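Glycoside hydrolase family protein (Novosphingobium sp. PP1Y, PDB 6Q2F) probably hydrolyses alpha-L-rhamnosides, acting as a bacterial alpha-L-rhamnosidase that releases terminal rhamnose from glycosidic substrates. Local coordinates at residues 51-56 and 721-726; 597-602 and 627-632; 639-644 and 671-676; 663-668 and 715-720; 667-672 and 893-898. All coordinates share one frame; numbering follows the deposited sequence.

Interaction 1: 51-56 and 721-726; sequences SSARPR and SSLLLQ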
# COMPACT_ATOMS: atom_id res chain seq x y z
N SER A 51 -1.15 20.68 -16.67
CA SER A 51 -1.05 20.52 -15.22
C SER A 51 -1.54 19.15 -14.76
O SER A 51 -0.93 18.53 -13.89
CB SER A 51 -1.85 21.61 -14.51
OG SER A 51 -1.71 22.84 -15.19
N SER A 52 -2.64 18.68 -15.33
CA SER A 52 -3.19 17.39 -14.93
C SER A 52 -2.20 16.25 -15.11
O SER A 52 -2.35 15.20 -14.47
CB SER A 52 -4.46 17.10 -15.75
OG SER A 52 -4.15 17.05 -17.13
N ALA A 53 -1.22 16.40 -16.00
CA ALA A 53 -0.25 15.34 -16.21
C ALA A 53 0.99 15.49 -15.34
O ALA A 53 1.79 14.56 -15.26
CB ALA A 53 0.17 15.29 -17.69
N ARG A 54 1.14 16.61 -14.68
CA ARG A 54 2.41 16.87 -14.01
C ARG A 54 2.41 16.24 -12.61
O ARG A 54 1.38 16.26 -11.93
CB ARG A 54 2.65 18.37 -13.94
CG ARG A 54 2.83 18.94 -15.33
CD ARG A 54 3.06 20.44 -15.38
NE ARG A 54 3.45 20.77 -16.75
CZ ARG A 54 4.64 20.44 -17.27
NH1 ARG A 54 5.53 19.79 -16.52
NH2 ARG A 54 4.92 20.74 -18.54
N PRO A 55 3.52 15.65 -12.18
CA PRO A 55 3.50 14.93 -10.91
C PRO A 55 3.40 15.89 -9.74
O PRO A 55 3.71 17.08 -9.83
CB PRO A 55 4.85 14.20 -10.90
CG PRO A 55 5.75 15.15 -11.61
CD PRO A 55 4.88 15.71 -12.74
N ARG A 56 2.93 15.33 -8.63
CA ARG A 56 2.85 16.05 -7.37
C ARG A 56 4.04 15.65 -6.50
O ARG A 56 4.77 14.71 -6.80
CB ARG A 56 1.54 15.72 -6.66
CG ARG A 56 0.30 16.47 -7.15
CD ARG A 56 -0.08 16.26 -8.61
NE ARG A 56 -1.36 16.93 -8.86
CZ ARG A 56 -1.76 17.45 -10.01
NH1 ARG A 56 -0.96 17.37 -11.09
NH2 ARG A 56 -2.95 18.04 -10.07
N SER A 721 5.00 10.84 -19.59
CA SER A 721 4.56 9.46 -19.42
C SER A 721 3.18 9.43 -18.80
O SER A 721 2.31 8.66 -19.24
CB SER A 721 5.58 8.71 -18.56
OG SER A 721 6.82 8.64 -19.22
N SER A 722 2.95 10.26 -17.78
CA SER A 722 1.66 10.31 -17.11
C SER A 722 0.57 10.73 -18.08
O SER A 722 -0.53 10.17 -18.06
CB SER A 722 1.72 11.29 -15.94
OG SER A 722 2.74 10.95 -15.01
N LEU A 723 0.86 11.71 -18.95
CA LEU A 723 -0.14 12.18 -19.91
C LEU A 723 -0.68 11.03 -20.75
O LEU A 723 -1.90 10.81 -20.81
CB LEU A 723 0.47 13.27 -20.81
CG LEU A 723 -0.39 13.61 -22.03
CD1 LEU A 723 -1.70 14.33 -21.62
CD2 LEU A 723 0.39 14.39 -23.09
N LEU A 724 0.22 10.29 -21.41
CA LEU A 724 -0.23 9.18 -22.24
C LEU A 724 -0.92 8.12 -21.39
O LEU A 724 -1.93 7.53 -21.81
CB LEU A 724 0.94 8.59 -23.00
CG LEU A 724 1.70 9.56 -23.94
CD1 LEU A 724 2.70 8.82 -24.85
CD2 LEU A 724 0.70 10.27 -24.81
N LEU A 725 -0.41 7.88 -20.18
CA LEU A 725 -0.98 6.86 -19.30
C LEU A 725 -2.26 7.31 -18.62
O LEU A 725 -2.90 6.52 -17.92
CB LEU A 725 0.08 6.42 -18.29
CG LEU A 725 1.17 5.61 -19.04
CD1 LEU A 725 2.40 5.38 -18.16
CD2 LEU A 725 0.60 4.26 -19.44
N GLN A 726 -2.69 8.55 -18.83
CA GLN A 726 -4.04 8.96 -18.45
C GLN A 726 -5.00 9.00 -19.63
O GLN A 726 -6.20 9.20 -19.42
CB GLN A 726 -4.01 10.34 -17.78
CG GLN A 726 -3.23 10.39 -16.48
CD GLN A 726 -3.05 11.80 -15.95
OE1 GLN A 726 -3.73 12.74 -16.37
NE2 GLN A 726 -2.12 11.97 -15.01
O HOH W 1 -0.63 13.66 -12.86
O HOH W 2 -3.30 14.77 -18.19
O HOH W 3 2.16 12.94 -13.30

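Interaction 2: 597-602 and 627-632; sequences AMRSHA and KGAASV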
# COMPACT_ATOMS: atom_id res chain seq x y z
N ALA A 597 -12.25 -1.66 -2.05
CA ALA A 597 -13.43 -0.98 -1.54
C ALA A 597 -13.03 0.29 -0.80
O ALA A 597 -13.66 1.34 -0.94
CB ALA A 597 -14.21 -1.93 -0.62
N MSE A 598 -11.95 0.22 -0.05
CA MSE A 598 -11.46 1.36 0.74
C MSE A 598 -11.11 2.56 -0.14
O MSE A 598 -11.11 3.69 0.33
CB MSE A 598 -10.26 0.93 1.56
CG MSE A 598 -10.61 0.02 2.72
SE MSE A 598 -9.04 -0.97 3.28
CE MSE A 598 -8.14 0.55 4.17
N ARG A 599 -10.84 2.32 -1.43
CA ARG A 599 -10.45 3.40 -2.32
C ARG A 599 -11.50 3.72 -3.37
O ARG A 599 -11.32 4.66 -4.14
CB ARG A 599 -9.11 3.06 -2.99
CG ARG A 599 -7.92 3.09 -2.05
CD ARG A 599 -6.55 2.74 -2.72
NE ARG A 599 -6.43 1.30 -2.90
CZ ARG A 599 -5.29 0.65 -3.02
NH1 ARG A 599 -4.13 1.30 -2.98
NH2 ARG A 599 -5.30 -0.67 -3.17
N SER A 600 -12.62 3.00 -3.38
CA SER A 600 -13.60 3.10 -4.45
C SER A 600 -14.34 4.43 -4.46
O SER A 600 -14.90 4.82 -5.48
CB SER A 600 -14.60 1.94 -4.32
OG SER A 600 -15.28 2.04 -3.08
N HIS A 601 -14.39 5.11 -3.32
CA HIS A 601 -15.06 6.39 -3.18
C HIS A 601 -14.14 7.58 -3.42
O HIS A 601 -14.63 8.70 -3.56
CB HIS A 601 -15.67 6.52 -1.77
CG HIS A 601 -16.49 5.34 -1.36
ND1 HIS A 601 -17.71 5.05 -1.93
CD2 HIS A 601 -16.28 4.39 -0.42
CE1 HIS A 601 -18.21 3.96 -1.36
NE2 HIS A 601 -17.35 3.54 -0.45
N ALA A 602 -12.84 7.35 -3.44
CA ALA A 602 -11.90 8.45 -3.56
C ALA A 602 -11.84 8.91 -5.01
O ALA A 602 -12.10 8.16 -5.94
CB ALA A 602 -10.50 8.03 -3.09
N LYS A 627 -1.48 -2.28 -7.96
CA LYS A 627 -2.37 -2.95 -8.90
C LYS A 627 -3.81 -2.85 -8.42
O LYS A 627 -4.73 -2.61 -9.21
CB LYS A 627 -1.95 -4.42 -9.07
CG LYS A 627 -2.60 -5.12 -10.27
CD LYS A 627 -2.21 -4.49 -11.60
CE LYS A 627 -2.82 -5.27 -12.80
NZ LYS A 627 -2.50 -4.58 -14.09
N GLY A 628 -4.01 -2.95 -7.10
CA GLY A 628 -5.34 -2.71 -6.55
C GLY A 628 -5.82 -1.30 -6.82
O GLY A 628 -6.95 -1.08 -7.24
N ALA A 629 -4.96 -0.31 -6.58
CA ALA A 629 -5.38 1.07 -6.81
C ALA A 629 -5.67 1.31 -8.29
O ALA A 629 -6.63 2.00 -8.63
CB ALA A 629 -4.31 2.04 -6.30
N ALA A 630 -4.85 0.75 -9.18
CA ALA A 630 -5.11 0.93 -10.60
C ALA A 630 -6.42 0.27 -10.99
O ALA A 630 -7.21 0.84 -11.76
CB ALA A 630 -3.96 0.36 -11.44
N SER A 631 -6.70 -0.92 -10.45
CA SER A 631 -7.96 -1.60 -10.75
C SER A 631 -9.15 -0.76 -10.32
O SER A 631 -10.14 -0.67 -11.04
CB SER A 631 -7.99 -2.97 -10.08
OG SER A 631 -6.84 -3.73 -10.44
N VAL A 632 -9.06 -0.12 -9.15
CA VAL A 632 -10.15 0.75 -8.70
C VAL A 632 -10.42 1.83 -9.73
O VAL A 632 -11.56 2.00 -10.20
CB VAL A 632 -9.84 1.36 -7.32
CG1 VAL A 632 -10.89 2.44 -6.97
CG2 VAL A 632 -9.86 0.29 -6.24

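Interaction 3: 639-644 and 671-676; sequences NLVAAE and GVNRPV. With NA (sodium ion), chain B.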
# COMPACT_ATOMS: atom_id res chain seq x y z
N ASN A 639 -9.98 6.99 -13.17
CA ASN A 639 -8.93 7.05 -14.19
C ASN A 639 -7.55 7.41 -13.65
O ASN A 639 -6.58 6.82 -13.99
CB ASN A 639 -9.31 7.84 -15.42
CG ASN A 639 -8.38 7.60 -16.59
OD1 ASN A 639 -8.07 6.50 -16.91
ND2 ASN A 639 -7.93 8.64 -17.19
N LEU A 640 -7.48 8.42 -12.80
CA LEU A 640 -6.24 8.80 -12.19
C LEU A 640 -5.82 7.76 -11.15
O LEU A 640 -6.61 7.25 -10.42
CB LEU A 640 -6.37 10.18 -11.57
CG LEU A 640 -6.59 11.34 -12.52
CD1 LEU A 640 -7.05 12.58 -11.82
CD2 LEU A 640 -5.37 11.64 -13.34
N VAL A 641 -4.55 7.45 -11.11
CA VAL A 641 -3.99 6.49 -10.17
C VAL A 641 -2.74 7.13 -9.58
O VAL A 641 -1.75 7.30 -10.29
CB VAL A 641 -3.62 5.16 -10.83
CG1 VAL A 641 -3.05 4.20 -9.80
CG2 VAL A 641 -4.82 4.54 -11.55
N ALA A 642 -2.79 7.45 -8.30
CA ALA A 642 -1.64 8.10 -7.69
C ALA A 642 -0.79 7.07 -6.96
O ALA A 642 -1.26 6.00 -6.57
CB ALA A 642 -2.07 9.21 -6.72
N ALA A 643 0.47 7.42 -6.77
CA ALA A 643 1.32 6.63 -5.89
C ALA A 643 2.30 7.52 -5.16
O ALA A 643 2.92 8.41 -5.74
CB ALA A 643 2.06 5.54 -6.67
N GLU A 644 2.40 7.27 -3.86
CA GLU A 644 3.49 7.73 -3.02
C GLU A 644 4.78 7.11 -3.54
O GLU A 644 5.04 5.92 -3.33
CB GLU A 644 3.16 7.36 -1.57
CG GLU A 644 4.22 7.59 -0.55
CD GLU A 644 3.81 6.98 0.78
OE1 GLU A 644 2.59 6.76 0.95
OE2 GLU A 644 4.69 6.68 1.60
N GLY A 671 0.25 0.70 -13.57
CA GLY A 671 -1.01 1.43 -13.67
C GLY A 671 -1.00 2.80 -13.04
O GLY A 671 -2.00 3.53 -13.13
N VAL A 672 0.08 3.21 -12.38
CA VAL A 672 0.17 4.57 -11.86
C VAL A 672 0.28 5.55 -13.01
O VAL A 672 1.01 5.32 -13.99
CB VAL A 672 1.37 4.69 -10.91
CG1 VAL A 672 1.56 6.14 -10.46
CG2 VAL A 672 1.18 3.74 -9.72
N ASN A 673 -0.47 6.66 -12.91
CA ASN A 673 -0.30 7.74 -13.88
C ASN A 673 -0.32 9.11 -13.21
O ASN A 673 -0.49 10.12 -13.90
CB ASN A 673 -1.39 7.65 -14.98
CG ASN A 673 -2.79 7.65 -14.41
OD1 ASN A 673 -3.05 8.19 -13.33
ND2 ASN A 673 -3.72 7.05 -15.14
N ARG A 674 -0.20 9.19 -11.89
CA ARG A 674 0.04 10.46 -11.20
C ARG A 674 1.00 10.19 -10.06
O ARG A 674 0.59 9.94 -8.92
CB ARG A 674 -1.25 11.09 -10.67
CG ARG A 674 -0.98 12.31 -9.80
CD ARG A 674 -2.20 13.17 -9.60
NE ARG A 674 -2.62 13.81 -10.84
CZ ARG A 674 -3.70 14.58 -10.95
NH1 ARG A 674 -4.47 14.80 -9.89
NH2 ARG A 674 -4.01 15.12 -12.12
N PRO A 675 2.30 10.17 -10.33
CA PRO A 675 3.26 9.99 -9.24
C PRO A 675 3.16 11.15 -8.26
O PRO A 675 2.95 12.31 -8.64
CB PRO A 675 4.61 9.94 -9.96
CG PRO A 675 4.25 9.43 -11.38
CD PRO A 675 2.96 10.16 -11.65
N VAL A 676 3.26 10.83 -6.98
CA VAL A 676 3.36 11.82 -5.92
C VAL A 676 4.69 11.53 -5.23
O VAL A 676 4.80 10.55 -4.48
CB VAL A 676 2.17 11.78 -4.95
CG1 VAL A 676 2.25 12.96 -3.95
CG2 VAL A 676 0.84 11.83 -5.74
NA NA B . 1.50 5.41 2.86

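Interaction 4: 663-668 and 715-720; sequences FIDLEF and VDYIAR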
# COMPACT_ATOMS: atom_id res chain seq x y z
N PHE A 663 12.37 2.92 -11.13
CA PHE A 663 11.29 2.89 -10.13
C PHE A 663 10.00 3.46 -10.72
O PHE A 663 8.95 2.81 -10.67
CB PHE A 663 11.70 3.64 -8.86
CG PHE A 663 12.97 3.14 -8.24
CD1 PHE A 663 13.18 1.77 -8.10
CD2 PHE A 663 13.95 4.02 -7.80
CE1 PHE A 663 14.37 1.29 -7.56
CE2 PHE A 663 15.14 3.54 -7.24
CZ PHE A 663 15.35 2.18 -7.13
N ILE A 664 10.08 4.65 -11.33
CA ILE A 664 8.90 5.31 -11.88
C ILE A 664 8.34 4.54 -13.07
O ILE A 664 7.14 4.55 -13.31
CB ILE A 664 9.22 6.77 -12.27
CG1 ILE A 664 7.98 7.65 -12.11
CG2 ILE A 664 9.85 6.89 -13.67
CD1 ILE A 664 7.67 7.97 -10.64
N ASP A 665 9.22 3.89 -13.84
CA ASP A 665 8.76 3.04 -14.93
C ASP A 665 7.99 1.84 -14.39
O ASP A 665 6.99 1.42 -14.97
CB ASP A 665 9.95 2.59 -15.80
CG ASP A 665 10.59 3.76 -16.57
OD1 ASP A 665 10.02 4.87 -16.61
OD2 ASP A 665 11.68 3.58 -17.16
N LEU A 666 8.41 1.30 -13.24
CA LEU A 666 7.67 0.21 -12.64
C LEU A 666 6.29 0.68 -12.16
O LEU A 666 5.29 -0.02 -12.34
CB LEU A 666 8.49 -0.40 -11.49
CG LEU A 666 7.72 -1.46 -10.69
CD1 LEU A 666 7.37 -2.68 -11.60
CD2 LEU A 666 8.51 -1.90 -9.46
N GLU A 667 6.22 1.88 -11.57
CA GLU A 667 4.92 2.44 -11.21
C GLU A 667 4.05 2.64 -12.44
O GLU A 667 2.85 2.32 -12.43
CB GLU A 667 5.11 3.77 -10.50
CG GLU A 667 5.81 3.66 -9.16
CD GLU A 667 6.00 5.01 -8.54
OE1 GLU A 667 5.12 5.88 -8.72
OE2 GLU A 667 7.03 5.20 -7.87
N PHE A 668 4.64 3.18 -13.51
CA PHE A 668 3.89 3.42 -14.73
C PHE A 668 3.31 2.12 -15.29
O PHE A 668 2.12 2.05 -15.60
CB PHE A 668 4.79 4.11 -15.75
CG PHE A 668 5.01 5.59 -15.47
CD1 PHE A 668 3.98 6.37 -14.97
CD2 PHE A 668 6.23 6.18 -15.73
CE1 PHE A 668 4.16 7.71 -14.74
CE2 PHE A 668 6.43 7.53 -15.48
CZ PHE A 668 5.39 8.30 -14.99
N VAL A 715 11.28 15.75 -14.54
CA VAL A 715 9.86 15.93 -14.27
C VAL A 715 9.06 15.89 -15.57
O VAL A 715 7.94 15.34 -15.61
CB VAL A 715 9.63 17.23 -13.47
CG1 VAL A 715 8.14 17.45 -13.20
CG2 VAL A 715 10.41 17.18 -12.14
N ASP A 716 9.62 16.44 -16.66
CA ASP A 716 8.94 16.37 -17.95
C ASP A 716 8.77 14.92 -18.40
O ASP A 716 7.77 14.56 -19.02
CB ASP A 716 9.73 17.14 -19.01
CG ASP A 716 9.50 18.65 -18.95
OD1 ASP A 716 8.47 19.10 -18.43
OD2 ASP A 716 10.35 19.37 -19.50
N TYR A 717 9.78 14.09 -18.14
CA TYR A 717 9.67 12.68 -18.47
C TYR A 717 8.52 12.04 -17.72
O TYR A 717 7.73 11.27 -18.31
CB TYR A 717 11.00 11.99 -18.13
CG TYR A 717 10.97 10.49 -18.19
CD1 TYR A 717 10.57 9.73 -17.08
CD2 TYR A 717 11.33 9.83 -19.35
CE1 TYR A 717 10.57 8.34 -17.15
CE2 TYR A 717 11.33 8.46 -19.42
CZ TYR A 717 10.94 7.72 -18.32
OH TYR A 717 10.97 6.36 -18.42
N ILE A 718 8.38 12.37 -16.44
CA ILE A 718 7.26 11.85 -15.65
C ILE A 718 5.94 12.42 -16.14
O ILE A 718 4.94 11.70 -16.26
CB ILE A 718 7.50 12.15 -14.17
CG1 ILE A 718 8.76 11.42 -13.68
CG2 ILE A 718 6.24 11.78 -13.34
CD1 ILE A 718 9.27 11.91 -12.29
N ALA A 719 5.92 13.73 -16.44
CA ALA A 719 4.68 14.35 -16.90
C ALA A 719 4.26 13.83 -18.27
O ALA A 719 3.07 13.66 -18.53
CB ALA A 719 4.85 15.87 -16.95
N ARG A 720 5.22 13.59 -19.17
CA ARG A 720 4.86 13.08 -20.49
C ARG A 720 4.35 11.66 -20.41
O ARG A 720 3.41 11.28 -21.10
CB ARG A 720 6.04 13.16 -21.45
CG ARG A 720 6.42 14.56 -21.79
CD ARG A 720 7.42 14.61 -22.93
NE ARG A 720 7.71 15.99 -23.29
CZ ARG A 720 8.89 16.56 -23.09
NH1 ARG A 720 9.87 15.85 -22.56
NH2 ARG A 720 9.08 17.82 -23.43

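Interaction 5: 667-672 and 893-898; sequences EFVTGV and PFVHRR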
# COMPACT_ATOMS: atom_id res chain seq x y z
N GLU A 667 6.22 1.88 -11.57
CA GLU A 667 4.92 2.44 -11.21
C GLU A 667 4.05 2.64 -12.44
O GLU A 667 2.85 2.32 -12.43
CB GLU A 667 5.11 3.77 -10.50
CG GLU A 667 5.81 3.66 -9.16
CD GLU A 667 6.00 5.01 -8.54
OE1 GLU A 667 5.12 5.88 -8.72
OE2 GLU A 667 7.03 5.20 -7.87
N PHE A 668 4.64 3.18 -13.51
CA PHE A 668 3.89 3.42 -14.73
C PHE A 668 3.31 2.12 -15.29
O PHE A 668 2.12 2.05 -15.60
CB PHE A 668 4.79 4.11 -15.75
CG PHE A 668 5.01 5.59 -15.47
CD1 PHE A 668 3.98 6.37 -14.97
CD2 PHE A 668 6.23 6.18 -15.73
CE1 PHE A 668 4.16 7.71 -14.74
CE2 PHE A 668 6.43 7.53 -15.48
CZ PHE A 668 5.39 8.30 -14.99
N VAL A 669 4.14 1.08 -15.42
CA VAL A 669 3.68 -0.14 -16.07
C VAL A 669 2.72 -0.93 -15.18
O VAL A 669 1.99 -1.80 -15.67
CB VAL A 669 4.88 -1.00 -16.52
CG1 VAL A 669 5.43 -1.84 -15.35
CG2 VAL A 669 4.50 -1.87 -17.72
N THR A 670 2.64 -0.61 -13.88
CA THR A 670 1.66 -1.24 -13.01
C THR A 670 0.32 -0.52 -13.02
O THR A 670 -0.68 -1.08 -12.54
CB THR A 670 2.20 -1.32 -11.58
OG1 THR A 670 3.52 -1.87 -11.62
CG2 THR A 670 1.31 -2.24 -10.69
N GLY A 671 0.25 0.70 -13.57
CA GLY A 671 -1.01 1.43 -13.67
C GLY A 671 -1.00 2.80 -13.04
O GLY A 671 -2.00 3.53 -13.13
N VAL A 672 0.08 3.21 -12.38
CA VAL A 672 0.17 4.57 -11.86
C VAL A 672 0.28 5.55 -13.01
O VAL A 672 1.01 5.32 -13.99
CB VAL A 672 1.37 4.69 -10.91
CG1 VAL A 672 1.56 6.14 -10.46
CG2 VAL A 672 1.18 3.74 -9.72
N PRO A 893 6.78 -6.03 -19.48
CA PRO A 893 5.35 -5.83 -19.17
C PRO A 893 4.82 -4.63 -19.93
O PRO A 893 5.58 -3.84 -20.49
CB PRO A 893 5.33 -5.60 -17.65
CG PRO A 893 6.70 -4.97 -17.38
CD PRO A 893 7.65 -5.62 -18.37
N PHE A 894 3.50 -4.48 -19.96
CA PHE A 894 2.94 -3.46 -20.83
C PHE A 894 1.66 -2.90 -20.25
O PHE A 894 0.95 -3.57 -19.48
CB PHE A 894 2.64 -4.02 -22.23
CG PHE A 894 1.42 -4.90 -22.26
CD1 PHE A 894 1.47 -6.20 -21.79
CD2 PHE A 894 0.22 -4.43 -22.77
CE1 PHE A 894 0.34 -7.02 -21.84
CE2 PHE A 894 -0.91 -5.23 -22.83
CZ PHE A 894 -0.84 -6.53 -22.36
N VAL A 895 1.36 -1.67 -20.66
CA VAL A 895 0.05 -1.06 -20.48
C VAL A 895 -0.52 -0.77 -21.86
O VAL A 895 0.21 -0.37 -22.79
CB VAL A 895 0.12 0.22 -19.64
CG1 VAL A 895 -1.27 0.83 -19.51
CG2 VAL A 895 0.70 -0.10 -18.24
N HIS A 896 -1.84 -0.96 -21.98
CA HIS A 896 -2.59 -0.70 -23.20
C HIS A 896 -3.65 0.33 -22.86
O HIS A 896 -4.52 0.08 -22.02
CB HIS A 896 -3.24 -1.98 -23.75
CG HIS A 896 -3.96 -1.81 -25.05
ND1 HIS A 896 -4.61 -2.85 -25.68
CD2 HIS A 896 -4.15 -0.72 -25.83
CE1 HIS A 896 -5.18 -2.41 -26.79
NE2 HIS A 896 -4.89 -1.13 -26.92
N ARG A 897 -3.58 1.49 -23.51
CA ARG A 897 -4.58 2.54 -23.39
C ARG A 897 -5.34 2.66 -24.69
O ARG A 897 -4.80 2.40 -25.77
CB ARG A 897 -3.88 3.87 -23.04
CG ARG A 897 -3.31 3.89 -21.62
CD ARG A 897 -4.17 4.80 -20.80
NE ARG A 897 -4.41 4.27 -19.50
CZ ARG A 897 -5.33 4.74 -18.68
NH1 ARG A 897 -6.13 5.74 -19.06
NH2 ARG A 897 -5.46 4.18 -17.50
N ARG A 898 -6.61 3.06 -24.61
CA ARG A 898 -7.41 3.16 -25.82
C ARG A 898 -8.36 4.35 -25.77
O ARG A 898 -8.99 4.64 -24.75
CB ARG A 898 -8.22 1.88 -26.09
CG ARG A 898 -9.37 2.07 -27.11
CD ARG A 898 -10.12 0.76 -27.39
NE ARG A 898 -9.20 -0.25 -27.89
CZ ARG A 898 -9.45 -1.55 -27.89
NH1 ARG A 898 -10.61 -2.00 -27.42
NH2 ARG A 898 -8.55 -2.40 -28.37
O HOH W 4 -3.91 3.29 -14.81

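Interaction 1: 51-56 and 721-726
Gln726 makes the direct polar link: its NE2 reaches Ser52 O at 3.3 Å along a fairly straight N-H line (153°), approaching from above the carbonyl plane. Beside it, Ala53 CB rests on Leu723 CB at 3.7 Å, and Ala53 O sits over Ser722 CB at 3.3 Å. Three waters fill in between. One donates to both Ala53 O (2.6 Å) and Ser722 OG (2.7 Å), another ties Ser52 OG to Gln726 OE1, and the third donates to Ser52 O. The extended Gln726 chain is steadied by a bond from NE2 to Asn673 O, while Ser722 OG is also paired with Ile718 O of its own helix. Within the 51-56 segment, Arg56 NH1 grips Arg54 O at 2.7 Å and Ser51 O at 3.0 Å, folding the turn onto itself. This turn enters strand 56-62, and helix 712-726 comes after strand 674-677; the contact lies where first and last units of a (beta/alpha)8 barrel meet.

Interaction 2: 597-602 and 627-632
Arg599 leaves the backbone with CG anti to its own carbonyl carbon, and its CB faces the helix, 4.3 Å from Val632 CG2. The chain runs straight through CG, then bends at CD (chi3 -78°) so that the guanidinium comes down over the first turn of segment 627-632. NE turns back to Asp595 O in its own loop. NH1 lies 3.4 Å from Ala629 CB, a methyl that sits over one face of the guanidinium, displaced to its rim; the same nitrogen forms a salt bridge with Asp625 and a hydrogen bond to Met606 O. NH2 approaches Gly628 C at 3.7 Å, and the missing side chain matters here, since a beta carbon on Gly628 would collide with NH2. Further down the helix, Val632 CG1 packs on Arg599 O at 3.6 Å and on Ser600 CA at 3.8 Å, at the start of a type I turn running from Arg599 to Ala602. Ser600 OG reaches back to Ala597 O at 2.8 Å, on a lone pair, a carbonyl that also accepts from Ser600 N. An alanine here in place of Arg599 removes the bonds to Asp625, Asp595 O and Met606 O, and would probably leave the loop less firmly held on the helix. Helix 620-636 links strands 604-610 and 642-649, so the contact lays the loop entering one barrel strand on the helix of that beta-alpha-beta unit.

Interaction 3: 639-644 and 671-676
Val641 O is held by two backbone donors at once: Asn673 N at 3.0 Å, lying in the carbonyl plane, and Arg674 N at 2.9 Å, coming from above it. The side chain of Asn673 then turns back on the same strand edge. With CG lodged between its backbone N and carbonyl carbon (chi1 56°), OD1 accepts from Val641 N at 2.8 Å while ND2 donates to Asn639 O at 3.1 Å, almost straight at 173°. ND2 is also bonded to Leu725 O. A leucine here in place of Asn673 has no amide to bond Val641 N and Asn639 O, and would probably loosen the start of the strand pair. Beyond it the two strands run parallel as neighbours in a (beta/alpha)8 barrel, joined through helix 657-670 in a right-handed beta-alpha-beta crossover, and Val676 N to Ala643 O (2.7 Å) carries the ladder on. Ala643 and Pro675 face the surrounding helices, where Ala643 CB meets Val672 CG2 at 3.6 Å. Ala642, Arg674, Glu644 and Val676 lie on the other face. There Leu640 CD1 sits over one face of the Arg674 guanidinium, 3.9 Å from NH1, and the guanidinium is bonded to Ser52 O and Tyr581 OH. At the far end the extended side chain of Glu644 brings OE1 to 2.6 Å from the sodium ion, whose site is completed by Asp503, Ser504, Glu583 and Glu586.

Interaction 4: 663-668 and 715-720
Two neighbouring helices of the barrel's outer layer, 657-670 and 712-726, run side by side and almost parallel here; the axes of the two short segments come within 11.5 Å at 10°, and side chains from both fill the gap. Tyr717 makes the polar link. With CG anti to the backbone N, it carries its ring across the gap, and OH donates to the syn lone pair of Asp665 OD1 at 2.5 Å, a short bond, with carboxylate and ring planes 44° apart. Lys661 pairs with Asp665 OD2 and also bonds the tyrosine OH, and its positive charge would probably favour the ionised carboxylate. Trp1071 meets the same tyrosine ring edge-to-face. Ile664 slides past the tyrosine in the opposite direction, its CG2 in the ring plane at the edge, 3.8 Å from CE1. That branch occupies the crowded position between backbone N and carbonyl carbon, and chi1 (-149°) is away from a staggered value. One residue on, Ile718 crosses Ile664 at about a right angle, the two CG1 atoms 4.2 Å apart. Phe668 completes the greasy row: its CZ touches Ile718 CG2 at 3.9 Å and lies 3.7 Å from Ile718 O. Buried throughout, the pair is the packing of successive outer helices, one before and one after strand 674-677, that belongs to a (beta/alpha)8 barrel.

Interaction 5: 667-672 and 893-898
Val895 is pressed hardest against the helix end: its CG2 lies 3.3 Å from Val669 O and 3.7 Å from Phe668 O, so a methyl fills the space beside two carbonyls of the last turn. Just upstream, Val669 crosses Pro893 at about a right angle. With CG1 in the crowded position between N and carbonyl carbon (chi1 82°), its CG2 is swung anti to the backbone N and meets Pro893 C at 3.6 Å and Pro893 CG at 3.8 Å. No direct hydrogen bond crosses this part; it is apolar contact, and the Phe668 ring leads off to helix 712-726 instead. Strand 894-899 pairs with strands 729-730 and 902-908, so the contact sets the C-terminal end of barrel helix 657-670 against an antiparallel sheet outside the barrel. That end is a Schellman motif: Gly671, at phi 124°, bonds back through its N to Phe668 O at 3.1 Å, and Val672 N reaches Glu667 O at 2.9 Å. A side chain at Gly671 would jam against the carbonyl O of Thr670. The other side is looser and bridged by water. Gly671 O accepts from a water at 2.6 Å, and that water takes only a weak bond from Arg897 NH2. The arginine is held more firmly elsewhere, with NH1 bonded to Asn639 OD1 and Thr727 O.

How the interactions relate
Four of the five contacts gather near the closure of the (beta/alpha)8 barrel. Interaction 3 is the strand pair in the wall; interaction 4 packs the helices on its outside, and the two centres are about 10 Å apart. Interactions 4 and 5 both use helix 657-670, sharing Glu667 and Phe668, and interactions 3 and 5 share Gly671 and Val672. Interactions 1 and 4 both use helix 712-726. Along the chain interaction 1 encloses interactions 2, 3 and 4, whereas interaction 5 crosses out of its loop to the antiparallel sheet. Interaction 2 is set apart, one helix round, its centre about 19 Å from that of interaction 1. Barrel closure, sheet attachment and a sodium-binding strand thus meet in one region.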